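Side-chain contacts in ferulic acid decarboxylase 1 (Candida dubliniensis, PDB 4ZAD), which binds prenylated FMN and manganese as a UbiD-family lyase and probably decarboxylates ferulic, p-coumaric and cinnamic acids reversibly to their vinyl products: residues E101-D104 with F105-N109; G221-P224 with A225-L228; P350-S353 with K354-D358; H377-K381 with L382-A386. All coordinates share one frame; numbering follows the deposited sequence.

Contact 1: residues E101-D104 with F105-N109; sequences EIID and FLVAN
L106 leans back on the carbonyls of I102 and I103, one turn earlier in the same helix. Its CB lies 3.8 Å from I103 O. With CG beside the backbone N and opposite the carbonyl carbon (chi1 -63°), the side chain is directed over the preceding turn, where CG comes within 3.6 Å of I102 O. From the branch point, CD1 continues along this face and stops 4.4 Å from I102 CG2, a loose apolar contact, while the other branch, CD2, packs on L228. Beyond the two segments the leucine is also buried against L91, L247 of helix 240-247, and L337 and A340 of helix 334-347.

On a neighbouring flank the branched ends of I103 and V107 meet, CG2 to CG2, at 4.2 Å. D104 OD1 forms a salt bridge with K343 of helix 334-347, whose side chain also touches V107. Main-chain bonds from residue i+4 to residue i hold this spacing, A108 N to D104 O at 2.7 Å among them.

N109 then curls back on F105. Its ND2 donates to F105 O over 2.9 Å in an almost straight bond (174° at the hydrogen), with the acceptor close to the amide plane. N109 N, in the last of the i+4 bonds, reaches the same oxygen from the other face of the carbonyl, so two donors grip one acceptor. This fold-back also places ND2 3.5 Å above one face of the F105 ring, toward its rim. The geometry is that of a regular alpha-helix closing at its C-terminal end, here helix 99-108, with an asparagine side chain tying off the last turn.

Contact 2: residues G221-P224 with A225-L228; sequences GVPP and AAIL
V222 reaches forward with CG2, which sits 3.6 Å from I227 CB and 4.0 Å from A226 CB. The chi1 of -51° sets CG2 between the backbone N and the carbonyl carbon of its own residue, and from there it meets the isoleucine with the two side chains at about a right angle. M162 of strand 162-166 touches both V222 and I227.

P223 follows at the N-cap. Its carbonyl O accepts from I227 N at 3.1 Å, with the donor tilted modestly out of the carbonyl plane, and takes a weak, bent bond from A226 N (120° at the hydrogen). The ring adds an apolar touch, CB to A226 CB at 3.9 Å. This is the start of helix 224-230, entered from strand 214-220 of the Rift-related region. A226 also lies about 4 Å, side chain to side chain, from W175, a prenylated-FMN-binding residue.

P224 opens the helix proper, and proline suits this first helical position, where the backbone N has no i-4 helix carbonyl to pair with. Its carbonyl O receives L228 N at 3.0 Å, a fairly straight bond (161°), while I227 CG2 rests 3.4 Å from the same oxygen. H90 of helix 85-90 packs against P224, I227 and L228.

Contact 3: residues P350-S353 with K354-D358; sequences PVLS and KIVED
The flat groups joining V351 and L352 to K354 and V356 are peptide carbonyls, and they are approached in different ways. K354 N donates to V351 O at 3.0 Å from well above the carbonyl plane, 52° out of it, in a bond spanning three residues (i+3 to i). V356 N meets L352 O at 3.0 Å close to the line of the C=O bond. I355 N adds a weak bond to that same oxygen.

V356 CG2, set beside its backbone N by a chi1 of 172° for the other branch, also lies 3.2 Å from L352 O. Contact between the apolar side chains is slight: L352 CD1 comes to 4.3 Å from I355 CD1. L352 is instead packed by I346 of helix 334-347 and by L392 and F396 of helix 386-399. The aliphatic part of K354 runs back over the turn, and its CE lies 3.6 Å from P350 O. S353 OG is hydrogen-bonded to H349 O, just before the segment.

From V356 the chain enters strand 356-360, kinked at E357, and E357 and D358 make backbone hydrogen bonds to K373 of strand 369-374. The whole is a short, weakly bonded helical turn, 352-355, delivering the chain into an edge strand of the five-stranded mixed sheet in the C-terminal region.

Contact 4: residues H377-K381 with L382-A386; sequences HELVK and LKTNA
V380 O receives K383 N at 2.8 Å from above the carbonyl plane, 50° out of it, while L382 N makes only a weak bond to L379 O; both run from i+3 to i, a tighter winding than the i+4 bonds of an alpha-helix. K383 then takes a positive phi of 54°, in the left-handed region, and the chain turns away.

L379 carries the apolar side of this turn. Its CG stands opposite the backbone N (chi1 -177°), which lets CD1 come back toward the following residues although the side chain starts out away from them. That methyl lies 3.9 Å from T384 CG2 and 4.2 Å from L382 CD1; the L379 side chain crosses those of T384 and L382 at about a right angle. F481 covers L379 and T384 from outside the two segments. L382 also sets CB against the turn, 3.5 Å from L379 O.

On the polar side, K381 runs back along the helix with its chain extended beyond CG. NZ forms a salt bridge of 2.9 Å with E378 OE2, arriving from above the carboxylate plane. K383 bends at chi3, and its CE lies 3.5 Å from K381 O.

Beyond T384 the next helix begins: N385 stands at its N-cap, and OD1 accepts from the backbone N of E388. Together these features make a compact helix-to-helix turn, in which helix 376-381 ends through a left-handed residue and an asparagine side chain caps the start of helix 386-399.

How the contacts relate
Contact 2 lies nearer the cofactor than contact 1, and contacts 3 and 4 lie away from the annotated sites. The side chain of I227 in contact 2 is about 7 Å from the bound prenylated FMN (4LU). The side chain of L106 in contact 1 is about 12 Å from the bound prenylated FMN (4LU). Contacts 1 and 2 pack through L106 CD2 and L228 CD2, 3.8 Å apart. Contacts 1 and 3 bring two carboxylates near, D104 OD1 to D358 OD1 at 4.2 Å, and K343 bridges both oxygens. Contacts 3 and 4, with centres about 11 Å apart, meet at several points, among them K354 O to E378 CG at 3.5 Å and I355 CG2 to L382 CD1 at 3.6 Å.

Contact 1: residues E101-D104 with F105-N109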
ATOM      1  N   GLU A 101      12.977 -16.850   3.774  1.00 30.52           N
ATOM      2  CA  GLU A 101      13.892 -17.970   3.948  1.00 30.48           C
ATOM      3  C   GLU A 101      14.931 -17.997   2.833  1.00 29.09           C
ATOM      4  O   GLU A 101      16.115 -18.255   3.107  1.00 28.91           O
ATOM      5  CB  GLU A 101      13.108 -19.292   4.072  1.00 30.71           C
ATOM      6  CG  GLU A 101      12.192 -19.247   5.304  1.00 35.92           C
ATOM      7  CD  GLU A 101      11.418 -20.536   5.600  1.00 41.83           C
ATOM      8  OE1 GLU A 101      10.179 -20.582   5.355  1.00 43.51           O
ATOM      9  OE2 GLU A 101      12.053 -21.484   6.121  1.00 46.83           O
ATOM     10  N   ILE A 102      14.499 -17.704   1.598  1.00 27.30           N
ATOM     11  CA  ILE A 102      15.424 -17.528   0.461  1.00 26.38           C
ATOM     12  C   ILE A 102      16.503 -16.532   0.866  1.00 25.03           C
ATOM     13  O   ILE A 102      17.677 -16.792   0.661  1.00 24.00           O
ATOM     14  CB  ILE A 102      14.750 -16.938  -0.803  1.00 26.68           C
ATOM     15  CG1 ILE A 102      13.673 -17.881  -1.379  1.00 27.42           C
ATOM     16  CG2 ILE A 102      15.791 -16.631  -1.857  1.00 26.71           C
ATOM     17  CD1 ILE A 102      12.658 -17.180  -2.303  1.00 27.06           C
ATOM     18  N   ILE A 103      16.091 -15.405   1.452  1.00 24.16           N
ATOM     19  CA  ILE A 103      17.030 -14.426   2.019  1.00 23.73           C
ATOM     20  C   ILE A 103      17.897 -15.044   3.114  1.00 24.78           C
ATOM     21  O   ILE A 103      19.098 -14.782   3.158  1.00 25.41           O
ATOM     22  CB  ILE A 103      16.312 -13.157   2.554  1.00 23.34           C
ATOM     23  CG1 ILE A 103      15.619 -12.399   1.416  1.00 22.00           C
ATOM     24  CG2 ILE A 103      17.286 -12.241   3.280  1.00 20.18           C
ATOM     25  CD1 ILE A 103      14.785 -11.273   1.868  1.00 19.87           C
ATOM     26  N   ASP A 104      17.334 -15.882   3.990  1.00 25.89           N
ATOM     27  CA  ASP A 104      18.199 -16.469   5.058  1.00 27.34           C
ATOM     28  C   ASP A 104      19.246 -17.395   4.473  1.00 26.87           C
ATOM     29  O   ASP A 104      20.368 -17.478   4.976  1.00 27.35           O
ATOM     30  CB  ASP A 104      17.414 -17.171   6.199  1.00 27.75           C
ATOM     31  CG  ASP A 104      16.431 -16.226   6.921  1.00 29.17           C
ATOM     32  OD1 ASP A 104      16.706 -14.996   6.961  1.00 29.07           O
ATOM     33  OD2 ASP A 104      15.373 -16.729   7.406  1.00 31.61           O
ATOM     34  N   PHE A 105      18.879 -18.077   3.396  1.00 26.77           N
ATOM     35  CA  PHE A 105      19.806 -18.966   2.723  1.00 26.30           C
ATOM     36  C   PHE A 105      21.019 -18.211   2.132  1.00 26.05           C
ATOM     37  O   PHE A 105      22.165 -18.661   2.284  1.00 26.17           O
ATOM     38  CB  PHE A 105      19.070 -19.776   1.678  1.00 25.89           C
ATOM     39  CG  PHE A 105      19.944 -20.756   0.952  1.00 28.36           C
ATOM     40  CD1 PHE A 105      20.388 -21.913   1.580  1.00 29.44           C
ATOM     41  CD2 PHE A 105      20.332 -20.517  -0.366  1.00 30.23           C
ATOM     42  CE1 PHE A 105      21.202 -22.832   0.896  1.00 30.49           C
ATOM     43  CE2 PHE A 105      21.159 -21.417  -1.054  1.00 32.36           C
ATOM     44  CZ  PHE A 105      21.593 -22.584  -0.425  1.00 31.06           C
ATOM     45  N   LEU A 106      20.766 -17.067   1.484  1.00 25.59           N
ATOM     46  CA  LEU A 106      21.823 -16.221   0.939  1.00 24.88           C
ATOM     47  C   LEU A 106      22.673 -15.656   2.085  1.00 24.73           C
ATOM     48  O   LEU A 106      23.876 -15.784   2.088  1.00 25.04           O
ATOM     49  CB  LEU A 106      21.252 -15.096   0.088  1.00 24.04           C
ATOM     50  CG  LEU A 106      20.468 -15.436  -1.187  1.00 24.98           C
ATOM     51  CD1 LEU A 106      19.473 -14.305  -1.550  1.00 22.57           C
ATOM     52  CD2 LEU A 106      21.365 -15.813  -2.422  1.00 23.51           C
ATOM     53  N   VAL A 107      22.052 -15.031   3.061  1.00 25.04           N
ATOM     54  CA  VAL A 107      22.781 -14.584   4.245  1.00 25.54           C
ATOM     55  C   VAL A 107      23.632 -15.712   4.847  1.00 26.34           C
ATOM     56  O   VAL A 107      24.818 -15.521   5.126  1.00 26.08           O
ATOM     57  CB  VAL A 107      21.795 -13.993   5.305  1.00 25.95           C
ATOM     58  CG1 VAL A 107      22.456 -13.837   6.675  1.00 22.60           C
ATOM     59  CG2 VAL A 107      21.224 -12.659   4.779  1.00 25.02           C
ATOM     60  N   ALA A 108      23.032 -16.887   5.008  1.00 27.26           N
ATOM     61  CA  ALA A 108      23.705 -18.025   5.636  1.00 28.49           C
ATOM     62  C   ALA A 108      24.988 -18.373   4.902  1.00 29.55           C
ATOM     63  O   ALA A 108      25.986 -18.743   5.529  1.00 30.06           O
ATOM     64  CB  ALA A 108      22.802 -19.209   5.672  1.00 28.05           C
ATOM     65  N   ASN A 109      24.963 -18.227   3.576  1.00 30.56           N
ATOM     66  CA  ASN A 109      26.095 -18.619   2.729  1.00 31.03           C
ATOM     67  C   ASN A 109      27.082 -17.474   2.371  1.00 31.04           C
ATOM     68  O   ASN A 109      27.986 -17.656   1.541  1.00 30.93           O
ATOM     69  CB  ASN A 109      25.570 -19.346   1.484  1.00 31.31           C
ATOM     70  CG  ASN A 109      25.153 -20.813   1.775  1.00 33.32           C
ATOM     71  OD1 ASN A 109      25.962 -21.738   1.635  1.00 36.41           O
ATOM     72  ND2 ASN A 109      23.885 -21.020   2.145  1.00 34.96           N
TER

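Contact 2: residues G221-P224 with A225-L228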
ATOM      1  N   GLY A 221      21.542 -16.756 -20.557  1.00 24.08           N
ATOM      2  CA  GLY A 221      21.137 -18.089 -20.122  1.00 24.39           C
ATOM      3  C   GLY A 221      22.182 -18.768 -19.270  1.00 24.43           C
ATOM      4  O   GLY A 221      22.388 -19.960 -19.340  1.00 25.21           O
ATOM      5  N   VAL A 222      22.847 -17.994 -18.442  1.00 24.91           N
ATOM      6  CA  VAL A 222      23.859 -18.527 -17.541  1.00 24.57           C
ATOM      7  C   VAL A 222      23.193 -19.355 -16.454  1.00 24.01           C
ATOM      8  O   VAL A 222      21.987 -19.411 -16.393  1.00 23.67           O
ATOM      9  CB  VAL A 222      24.639 -17.385 -16.864  1.00 24.78           C
ATOM     10  CG1 VAL A 222      25.166 -16.349 -17.950  1.00 23.99           C
ATOM     11  CG2 VAL A 222      23.773 -16.747 -15.821  1.00 23.42           C
ATOM     12  N   PRO A 223      23.984 -20.025 -15.613  1.00 23.95           N
ATOM     13  CA  PRO A 223      23.437 -20.733 -14.478  1.00 24.17           C
ATOM     14  C   PRO A 223      22.607 -19.815 -13.613  1.00 23.94           C
ATOM     15  O   PRO A 223      23.115 -18.790 -13.147  1.00 24.58           O
ATOM     16  CB  PRO A 223      24.689 -21.168 -13.737  1.00 24.56           C
ATOM     17  CG  PRO A 223      25.639 -21.372 -14.815  1.00 24.33           C
ATOM     18  CD  PRO A 223      25.433 -20.228 -15.698  1.00 23.76           C
ATOM     19  N   PRO A 224      21.329 -20.144 -13.428  1.00 23.47           N
ATOM     20  CA  PRO A 224      20.414 -19.311 -12.664  1.00 22.84           C
ATOM     21  C   PRO A 224      20.951 -18.813 -11.309  1.00 22.05           C
ATOM     22  O   PRO A 224      20.616 -17.721 -10.916  1.00 22.56           O
ATOM     23  CB  PRO A 224      19.207 -20.247 -12.453  1.00 22.77           C
ATOM     24  CG  PRO A 224      19.153 -20.981 -13.709  1.00 23.55           C
ATOM     25  CD  PRO A 224      20.615 -21.274 -14.046  1.00 23.65           C
ATOM     26  N   ALA A 225      21.730 -19.584 -10.584  1.00 21.36           N
ATOM     27  CA  ALA A 225      22.316 -19.050  -9.349  1.00 22.35           C
ATOM     28  C   ALA A 225      23.302 -17.932  -9.702  1.00 22.72           C
ATOM     29  O   ALA A 225      23.408 -16.957  -8.968  1.00 22.66           O
ATOM     30  CB  ALA A 225      23.019 -20.139  -8.538  1.00 21.57           C
ATOM     31  N   ALA A 226      24.001 -18.079 -10.829  1.00 23.13           N
ATOM     32  CA  ALA A 226      24.964 -17.065 -11.291  1.00 23.60           C
ATOM     33  C   ALA A 226      24.273 -15.747 -11.655  1.00 23.96           C
ATOM     34  O   ALA A 226      24.783 -14.663 -11.348  1.00 23.06           O
ATOM     35  CB  ALA A 226      25.798 -17.587 -12.511  1.00 23.07           C
ATOM     36  N   ILE A 227      23.118 -15.828 -12.316  1.00 24.34           N
ATOM     37  CA  ILE A 227      22.429 -14.609 -12.714  1.00 24.60           C
ATOM     38  C   ILE A 227      21.778 -14.000 -11.473  1.00 23.87           C
ATOM     39  O   ILE A 227      21.700 -12.802 -11.351  1.00 24.48           O
ATOM     40  CB  ILE A 227      21.411 -14.829 -13.920  1.00 25.25           C
ATOM     41  CG1 ILE A 227      21.116 -13.499 -14.658  1.00 25.73           C
ATOM     42  CG2 ILE A 227      20.077 -15.475 -13.437  1.00 25.95           C
ATOM     43  CD1 ILE A 227      22.250 -13.024 -15.538  1.00 27.53           C
ATOM     44  N   LEU A 228      21.319 -14.806 -10.534  1.00 23.34           N
ATOM     45  CA  LEU A 228      20.826 -14.229  -9.261  1.00 22.68           C
ATOM     46  C   LEU A 228      21.935 -13.349  -8.583  1.00 22.23           C
ATOM     47  O   LEU A 228      21.793 -12.127  -8.369  1.00 21.14           O
ATOM     48  CB  LEU A 228      20.329 -15.351  -8.327  1.00 22.27           C
ATOM     49  CG  LEU A 228      19.502 -14.914  -7.093  1.00 24.07           C
ATOM     50  CD1 LEU A 228      18.397 -15.928  -6.703  1.00 23.03           C
ATOM     51  CD2 LEU A 228      20.436 -14.645  -5.905  1.00 23.81           C
TER

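Contact 3: residues P350-S353 with K354-D358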
ATOM      1  N   PRO A 350      27.936  -4.651  15.346  1.00 30.65           N
ATOM      2  CA  PRO A 350      27.860  -5.036  16.771  1.00 30.52           C
ATOM      3  C   PRO A 350      26.596  -4.575  17.501  1.00 29.60           C
ATOM      4  O   PRO A 350      26.173  -5.245  18.416  1.00 29.25           O
ATOM      5  CB  PRO A 350      29.141  -4.430  17.398  1.00 30.50           C
ATOM      6  CG  PRO A 350      29.679  -3.453  16.399  1.00 31.25           C
ATOM      7  CD  PRO A 350      29.189  -3.932  15.031  1.00 31.11           C
ATOM      8  N   VAL A 351      26.009  -3.458  17.096  1.00 29.09           N
ATOM      9  CA  VAL A 351      24.777  -2.952  17.727  1.00 28.67           C
ATOM     10  C   VAL A 351      23.512  -3.415  16.993  1.00 28.46           C
ATOM     11  O   VAL A 351      22.591  -3.993  17.598  1.00 27.43           O
ATOM     12  CB  VAL A 351      24.773  -1.414  17.748  1.00 28.59           C
ATOM     13  CG1 VAL A 351      23.450  -0.905  18.263  1.00 29.62           C
ATOM     14  CG2 VAL A 351      25.941  -0.876  18.599  1.00 27.69           C
ATOM     15  N   LEU A 352      23.495  -3.138  15.687  1.00 28.23           N
ATOM     16  CA  LEU A 352      22.352  -3.397  14.795  1.00 27.80           C
ATOM     17  C   LEU A 352      22.010  -4.896  14.688  1.00 26.92           C
ATOM     18  O   LEU A 352      20.855  -5.253  14.532  1.00 25.36           O
ATOM     19  CB  LEU A 352      22.609  -2.750  13.397  1.00 28.00           C
ATOM     20  CG  LEU A 352      21.984  -1.380  13.087  1.00 27.97           C
ATOM     21  CD1 LEU A 352      21.796  -0.621  14.349  1.00 29.64           C
ATOM     22  CD2 LEU A 352      22.768  -0.519  12.066  1.00 27.65           C
ATOM     23  N   SER A 353      23.001  -5.763  14.865  1.00 27.06           N
ATOM     24  CA  SER A 353      22.745  -7.208  14.904  1.00 27.56           C
ATOM     25  C   SER A 353      21.996  -7.701  16.108  1.00 27.72           C
ATOM     26  O   SER A 353      21.468  -8.794  16.063  1.00 28.23           O
ATOM     27  CB  SER A 353      24.029  -8.013  14.802  1.00 27.90           C
ATOM     28  OG  SER A 353      24.928  -7.734  15.879  1.00 29.42           O
ATOM     29  N   LYS A 354      21.945  -6.924  17.183  1.00 28.67           N
ATOM     30  CA  LYS A 354      21.203  -7.326  18.390  1.00 29.43           C
ATOM     31  C   LYS A 354      19.693  -7.084  18.269  1.00 29.40           C
ATOM     32  O   LYS A 354      18.893  -7.782  18.912  1.00 29.29           O
ATOM     33  CB  LYS A 354      21.702  -6.552  19.626  1.00 30.20           C
ATOM     34  CG  LYS A 354      23.164  -6.789  20.080  1.00 33.14           C
ATOM     35  CD  LYS A 354      23.377  -6.154  21.487  1.00 37.43           C
ATOM     36  CE  LYS A 354      24.644  -5.267  21.645  1.00 39.14           C
ATOM     37  NZ  LYS A 354      24.372  -3.994  22.447  1.00 38.00           N
ATOM     38  N   ILE A 355      19.320  -6.066  17.484  1.00 29.30           N
ATOM     39  CA  ILE A 355      17.939  -5.583  17.397  1.00 28.68           C
ATOM     40  C   ILE A 355      17.237  -5.796  16.073  1.00 28.34           C
ATOM     41  O   ILE A 355      16.020  -5.797  16.048  1.00 27.73           O
ATOM     42  CB  ILE A 355      17.835  -4.057  17.677  1.00 29.00           C
ATOM     43  CG1 ILE A 355      18.669  -3.256  16.679  1.00 28.47           C
ATOM     44  CG2 ILE A 355      18.197  -3.734  19.133  1.00 27.60           C
ATOM     45  CD1 ILE A 355      18.578  -1.770  16.885  1.00 28.65           C
ATOM     46  N   VAL A 356      17.976  -5.953  14.975  1.00 28.03           N
ATOM     47  CA  VAL A 356      17.347  -6.056  13.654  1.00 26.94           C
ATOM     48  C   VAL A 356      17.026  -7.481  13.326  1.00 27.46           C
ATOM     49  O   VAL A 356      17.933  -8.292  13.121  1.00 27.48           O
ATOM     50  CB  VAL A 356      18.232  -5.532  12.515  1.00 26.69           C
ATOM     51  CG1 VAL A 356      17.572  -5.857  11.142  1.00 26.07           C
ATOM     52  CG2 VAL A 356      18.494  -4.061  12.666  1.00 23.79           C
ATOM     53  N   GLU A 357      15.738  -7.783  13.190  1.00 28.12           N
ATOM     54  CA  GLU A 357      15.309  -9.155  12.913  1.00 28.46           C
ATOM     55  C   GLU A 357      15.326  -9.522  11.445  1.00 27.54           C
ATOM     56  O   GLU A 357      15.567 -10.675  11.095  1.00 28.18           O
ATOM     57  CB  GLU A 357      13.913  -9.393  13.461  1.00 28.80           C
ATOM     58  CG  GLU A 357      13.931  -9.782  14.948  1.00 32.84           C
ATOM     59  CD  GLU A 357      12.528  -9.975  15.527  1.00 36.61           C
ATOM     60  OE1 GLU A 357      11.658 -10.543  14.819  1.00 39.01           O
ATOM     61  OE2 GLU A 357      12.298  -9.552  16.686  1.00 39.54           O
ATOM     62  N   ASP A 358      15.050  -8.543  10.589  1.00 26.63           N
ATOM     63  CA  ASP A 358      14.818  -8.766   9.157  1.00 25.03           C
ATOM     64  C   ASP A 358      14.741  -7.416   8.469  1.00 23.59           C
ATOM     65  O   ASP A 358      14.438  -6.411   9.106  1.00 23.01           O
ATOM     66  CB  ASP A 358      13.514  -9.530   8.929  1.00 25.47           C
ATOM     67  CG  ASP A 358      13.704 -11.038   8.802  1.00 28.00           C
ATOM     68  OD1 ASP A 358      14.805 -11.517   8.432  1.00 31.14           O
ATOM     69  OD2 ASP A 358      12.722 -11.758   9.063  1.00 31.83           O
TER

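Contact 4: residues H377-K381 with L382-A386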
ATOM      1  N   HIS A 377      12.153  -5.681  22.563  1.00 33.64           N
ATOM      2  CA  HIS A 377      12.734  -6.141  23.825  1.00 35.41           C
ATOM      3  C   HIS A 377      14.222  -5.848  23.910  1.00 35.23           C
ATOM      4  O   HIS A 377      14.710  -5.297  24.900  1.00 35.91           O
ATOM      5  CB  HIS A 377      12.516  -7.652  24.027  1.00 36.61           C
ATOM      6  CG  HIS A 377      11.138  -7.997  24.480  1.00 41.60           C
ATOM      7  ND1 HIS A 377      10.764  -7.970  25.811  1.00 46.86           N
ATOM      8  CD2 HIS A 377      10.023  -8.324  23.775  1.00 45.09           C
ATOM      9  CE1 HIS A 377       9.483  -8.295  25.907  1.00 48.86           C
ATOM     10  NE2 HIS A 377       9.009  -8.505  24.686  1.00 46.98           N
ATOM     11  N   GLU A 378      14.940  -6.222  22.867  1.00 34.83           N
ATOM     12  CA  GLU A 378      16.342  -5.886  22.782  1.00 34.73           C
ATOM     13  C   GLU A 378      16.521  -4.408  22.560  1.00 34.10           C
ATOM     14  O   GLU A 378      17.586  -3.904  22.858  1.00 34.44           O
ATOM     15  CB  GLU A 378      17.012  -6.643  21.638  1.00 34.88           C
ATOM     16  CG  GLU A 378      17.036  -8.121  21.825  1.00 35.27           C
ATOM     17  CD  GLU A 378      17.892  -8.552  22.987  1.00 36.80           C
ATOM     18  OE1 GLU A 378      18.986  -7.967  23.198  1.00 37.15           O
ATOM     19  OE2 GLU A 378      17.476  -9.512  23.662  1.00 38.69           O
ATOM     20  N   LEU A 379      15.513  -3.729  21.995  1.00 33.64           N
ATOM     21  CA  LEU A 379      15.600  -2.284  21.775  1.00 33.36           C
ATOM     22  C   LEU A 379      15.647  -1.511  23.087  1.00 34.01           C
ATOM     23  O   LEU A 379      16.357  -0.509  23.232  1.00 34.57           O
ATOM     24  CB  LEU A 379      14.442  -1.778  20.921  1.00 32.45           C
ATOM     25  CG  LEU A 379      14.550  -0.285  20.603  1.00 30.90           C
ATOM     26  CD1 LEU A 379      15.909  -0.008  19.950  1.00 27.94           C
ATOM     27  CD2 LEU A 379      13.380   0.271  19.753  1.00 27.85           C
ATOM     28  N   VAL A 380      14.870  -1.958  24.054  1.00 35.15           N
ATOM     29  CA  VAL A 380      14.885  -1.309  25.376  1.00 36.05           C
ATOM     30  C   VAL A 380      16.290  -1.368  26.019  1.00 36.16           C
ATOM     31  O   VAL A 380      16.788  -0.354  26.535  1.00 35.79           O
ATOM     32  CB  VAL A 380      13.832  -1.908  26.322  1.00 35.74           C
ATOM     33  CG1 VAL A 380      13.868  -1.199  27.657  1.00 35.48           C
ATOM     34  CG2 VAL A 380      12.444  -1.819  25.661  1.00 35.84           C
ATOM     35  N   LYS A 381      16.922  -2.534  25.946  1.00 36.36           N
ATOM     36  CA  LYS A 381      18.241  -2.712  26.529  1.00 37.47           C
ATOM     37  C   LYS A 381      19.246  -1.636  26.065  1.00 38.06           C
ATOM     38  O   LYS A 381      20.058  -1.151  26.868  1.00 39.14           O
ATOM     39  CB  LYS A 381      18.777  -4.103  26.226  1.00 37.53           C
ATOM     40  CG  LYS A 381      17.975  -5.235  26.900  1.00 39.34           C
ATOM     41  CD  LYS A 381      18.432  -6.668  26.446  1.00 40.18           C
ATOM     42  CE  LYS A 381      17.338  -7.726  26.792  1.00 41.63           C
ATOM     43  NZ  LYS A 381      17.727  -9.174  26.552  1.00 40.68           N
ATOM     44  N   LEU A 382      19.176  -1.249  24.793  1.00 38.09           N
ATOM     45  CA  LEU A 382      20.056  -0.229  24.219  1.00 37.77           C
ATOM     46  C   LEU A 382      19.903   1.143  24.842  1.00 37.63           C
ATOM     47  O   LEU A 382      20.803   1.971  24.729  1.00 37.19           O
ATOM     48  CB  LEU A 382      19.799  -0.084  22.711  1.00 37.99           C
ATOM     49  CG  LEU A 382      20.222  -1.215  21.791  1.00 37.12           C
ATOM     50  CD1 LEU A 382      19.968  -0.810  20.329  1.00 37.80           C
ATOM     51  CD2 LEU A 382      21.679  -1.472  22.031  1.00 36.80           C
ATOM     52  N   LYS A 383      18.765   1.398  25.478  1.00 37.90           N
ATOM     53  CA  LYS A 383      18.544   2.668  26.170  1.00 38.49           C
ATOM     54  C   LYS A 383      18.798   3.801  25.179  1.00 37.73           C
ATOM     55  O   LYS A 383      19.674   4.651  25.369  1.00 38.64           O
ATOM     56  CB  LYS A 383      19.416   2.786  27.452  1.00 39.29           C
ATOM     57  CG  LYS A 383      18.733   2.188  28.726  1.00 42.98           C
ATOM     58  CD  LYS A 383      19.734   1.929  29.900  1.00 48.05           C
ATOM     59  CE  LYS A 383      20.149   0.423  30.002  1.00 51.28           C
ATOM     60  NZ  LYS A 383      21.460   0.095  30.728  1.00 51.69           N
ATOM     61  N   THR A 384      18.022   3.797  24.103  1.00 36.20           N
ATOM     62  CA  THR A 384      18.205   4.770  23.047  1.00 35.05           C
ATOM     63  C   THR A 384      16.884   5.512  22.785  1.00 34.68           C
ATOM     64  O   THR A 384      15.937   5.404  23.566  1.00 33.58           O
ATOM     65  CB  THR A 384      18.743   4.100  21.748  1.00 34.87           C
ATOM     66  OG1 THR A 384      19.295   5.102  20.887  1.00 32.30           O
ATOM     67  CG2 THR A 384      17.609   3.315  21.014  1.00 33.82           C
ATOM     68  N   ASN A 385      16.858   6.283  21.693  1.00 33.96           N
ATOM     69  CA  ASN A 385      15.652   6.983  21.248  1.00 33.79           C
ATOM     70  C   ASN A 385      15.511   7.030  19.699  1.00 33.40           C
ATOM     71  O   ASN A 385      16.394   6.599  18.963  1.00 34.28           O
ATOM     72  CB  ASN A 385      15.569   8.378  21.895  1.00 33.37           C
ATOM     73  CG  ASN A 385      16.626   9.332  21.403  1.00 33.41           C
ATOM     74  OD1 ASN A 385      17.110   9.220  20.297  1.00 34.04           O
ATOM     75  ND2 ASN A 385      16.951  10.324  22.219  1.00 36.63           N
ATOM     76  N   ALA A 386      14.396   7.529  19.209  1.00 32.65           N
ATOM     77  CA  ALA A 386      14.180   7.590  17.772  1.00 32.53           C
ATOM     78  C   ALA A 386      15.322   8.284  16.957  1.00 31.94           C
ATOM     79  O   ALA A 386      15.841   7.708  16.007  1.00 30.90           O
ATOM     80  CB  ALA A 386      12.814   8.253  17.491  1.00 32.35           C
TER